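Local coordinates for protein cadherin-related family member 2 (Homo sapiens, PDB 5CZR) that mediates calcium-dependent heterophilic adhesion with CDHR5 between adjacent microvilli, controlling how microvilli pack at the apical membrane of epithelial cells, at the calcium ion site. Sequence-based numbering; all coordinates share one arbitrary frame.

The calcium ion site. Residues 2-5, 33, 35, 37, 82, 84-85. With CA (calcium ion), chain B.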
loop_
_atom_site.group_PDB
_atom_site.type_symbol
_atom_site.label_atom_id
_atom_site.label_comp_id
_atom_site.label_asym_id
_atom_site.label_seq_id
_atom_site.Cartn_x
_atom_site.Cartn_y
_atom_site.Cartn_z
ATOM N N ASN A 2 -28.962 -41.546 -6.628
ATOM C CA ASN A 2 -27.756 -40.663 -6.492
ATOM C C ASN A 2 -27.876 -39.583 -5.422
ATOM O O ASN A 2 -28.886 -38.894 -5.339
ATOM C CB ASN A 2 -27.347 -39.957 -7.808
ATOM C CG ASN A 2 -26.047 -39.127 -7.643
ATOM O OD1 ASN A 2 -25.008 -39.662 -7.243
ATOM N ND2 ASN A 2 -26.111 -37.824 -7.923
ATOM N N VAL A 3 -26.806 -39.400 -4.651
ATOM C CA VAL A 3 -26.664 -38.263 -3.743
ATOM C C VAL A 3 -25.774 -37.157 -4.371
ATOM O O VAL A 3 -24.696 -37.437 -4.926
ATOM C CB VAL A 3 -26.074 -38.720 -2.390
ATOM C CG1 VAL A 3 -26.017 -37.554 -1.410
ATOM C CG2 VAL A 3 -26.923 -39.854 -1.822
ATOM N N ALA A 4 -26.254 -35.921 -4.298
ATOM C CA ALA A 4 -25.520 -34.784 -4.827
ATOM C C ALA A 4 -24.248 -34.568 -4.018
ATOM O O ALA A 4 -24.255 -34.756 -2.798
ATOM C CB ALA A 4 -26.370 -33.529 -4.792
ATOM N N PRO A 5 -23.144 -34.198 -4.688
ATOM C CA PRO A 5 -21.953 -33.789 -3.941
ATOM C C PRO A 5 -22.196 -32.476 -3.204
ATOM O O PRO A 5 -23.115 -31.718 -3.546
ATOM C CB PRO A 5 -20.900 -33.605 -5.027
ATOM C CG PRO A 5 -21.702 -33.276 -6.252
ATOM C CD PRO A 5 -22.950 -34.087 -6.140
ATOM N N ASP A 33 -18.673 -36.635 -1.649
ATOM C CA ASP A 33 -19.821 -37.264 -2.293
ATOM C C ASP A 33 -20.090 -38.594 -1.622
ATOM O O ASP A 33 -19.224 -39.476 -1.619
ATOM C CB ASP A 33 -19.550 -37.465 -3.790
ATOM C CG ASP A 33 -20.802 -37.923 -4.565
ATOM O OD1 ASP A 33 -21.161 -39.124 -4.490
ATOM O OD2 ASP A 33 -21.391 -37.094 -5.288
ATOM N N ASP A 35 -21.747 -41.160 -2.473
ATOM C CA ASP A 35 -21.609 -42.340 -3.337
ATOM C C ASP A 35 -20.167 -42.577 -3.736
ATOM O O ASP A 35 -19.862 -43.544 -4.418
ATOM C CB ASP A 35 -22.434 -42.187 -4.600
ATOM C CG ASP A 35 -23.841 -41.701 -4.317
ATOM O OD1 ASP A 35 -24.637 -42.430 -3.665
ATOM O OD2 ASP A 35 -24.162 -40.587 -4.767
ATOM N N ASP A 37 -18.474 -40.785 -5.863
ATOM C CA ASP A 37 -18.378 -40.542 -7.303
ATOM C C ASP A 37 -17.140 -39.694 -7.592
ATOM O O ASP A 37 -16.760 -38.882 -6.773
ATOM C CB ASP A 37 -19.612 -39.781 -7.825
ATOM C CG ASP A 37 -20.864 -40.636 -7.858
ATOM O OD1 ASP A 37 -20.761 -41.788 -8.337
ATOM O OD2 ASP A 37 -21.949 -40.158 -7.445
ATOM N N ASP A 82 -20.817 -34.360 -9.817
ATOM C CA ASP A 82 -20.569 -35.811 -9.962
ATOM C C ASP A 82 -20.981 -36.154 -11.417
ATOM O O ASP A 82 -21.144 -35.226 -12.231
ATOM C CB ASP A 82 -21.224 -36.619 -8.825
ATOM C CG ASP A 82 -22.742 -36.642 -8.894
ATOM O OD1 ASP A 82 -23.354 -36.224 -9.911
ATOM O OD2 ASP A 82 -23.330 -37.084 -7.905
ATOM N N TYR A 84 -23.728 -37.157 -12.531
ATOM C CA TYR A 84 -25.178 -36.991 -12.715
ATOM C C TYR A 84 -25.740 -35.593 -12.465
ATOM O O TYR A 84 -26.744 -35.225 -13.056
ATOM C CB TYR A 84 -25.908 -37.978 -11.802
ATOM C CG TYR A 84 -25.236 -39.321 -11.765
ATOM C CD1 TYR A 84 -25.362 -40.216 -12.838
ATOM C CD2 TYR A 84 -24.449 -39.693 -10.681
ATOM C CE1 TYR A 84 -24.727 -41.447 -12.817
ATOM C CE2 TYR A 84 -23.823 -40.927 -10.651
ATOM C CZ TYR A 84 -23.951 -41.779 -11.728
ATOM O OH TYR A 84 -23.312 -42.981 -11.693
ATOM N N ILE A 85 -25.122 -34.827 -11.567
ATOM C CA ILE A 85 -25.654 -33.522 -11.212
ATOM C C ILE A 85 -24.556 -32.482 -10.990
ATOM O O ILE A 85 -23.491 -32.794 -10.431
ATOM C CB ILE A 85 -26.601 -33.639 -9.987
ATOM C CG1 ILE A 85 -27.382 -32.321 -9.793
ATOM C CG2 ILE A 85 -25.845 -34.105 -8.724
ATOM C CD1 ILE A 85 -28.505 -32.392 -8.748
HETATM CA CA CA B . -23.111 -38.767 -6.134
#
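This calcium site looks structural: seven protein oxygens from three separate stretches of chain wrap the ion, and nothing resembling a substrate or catalytic group is bound to it. Four aspartates surround the metal, so their charge probably more than balances that of the ion. Asp33 clamps it with both carboxylate oxygens, OD1 at 2.6 Å and OD2 at 2.5 Å from CA, its CG anti to the backbone N (chi1 -171°). Asp35, Asp37 and Asp82 each reach in with one oxygen, OD2. Asp37 makes the shortest bond, OD2 to CA at 2.2 Å, and that same oxygen lies in plane at the edge of the Tyr84 ring.

The chain start adds neutral ligands, the amide oxygen OD1 of Asn2 and the backbone O of Val3, the latter 2.4 Å from CA. With CG of Asn2 anti to its N (chi1 -176°), the amide does double duty: while OD1 binds the metal, ND2 donates nearly in the amide plane to the syn lone pair of Asp82 OD2, at 2.9 Å. On the other flank, Val3 N donates to the syn lone pair of Asp35 OD2. These two carboxylates, Asp82 and Asp35, thus also tie down the N-terminal segment.

Backbone N-H groups steady two of the carboxylates. Asp82 holds CG in the crowded position between N and the carbonyl carbon (chi1 70°). Tyr84 and Ile85 form its second shell: Asp82 OD1, turned from the ion, accepts a hydrogen bond from Ile85 N almost along the C-O axis at 2.8 Å and another from Tyr84 N, which comes from above the carboxylate plane. Asp35 N similarly meets Asp33 OD1 from above the plane, 2.9 Å away, bracing the bidentate clamp.

The ion caps the N-terminal tip of the first cadherin repeat, at the far end from the second: residues 2-5 lead into strand 6-7, Asp33, Asp35 and Asp37 follow strand 31-32, and Asp82 lies in the turn joining strands 73-81 and 86-96.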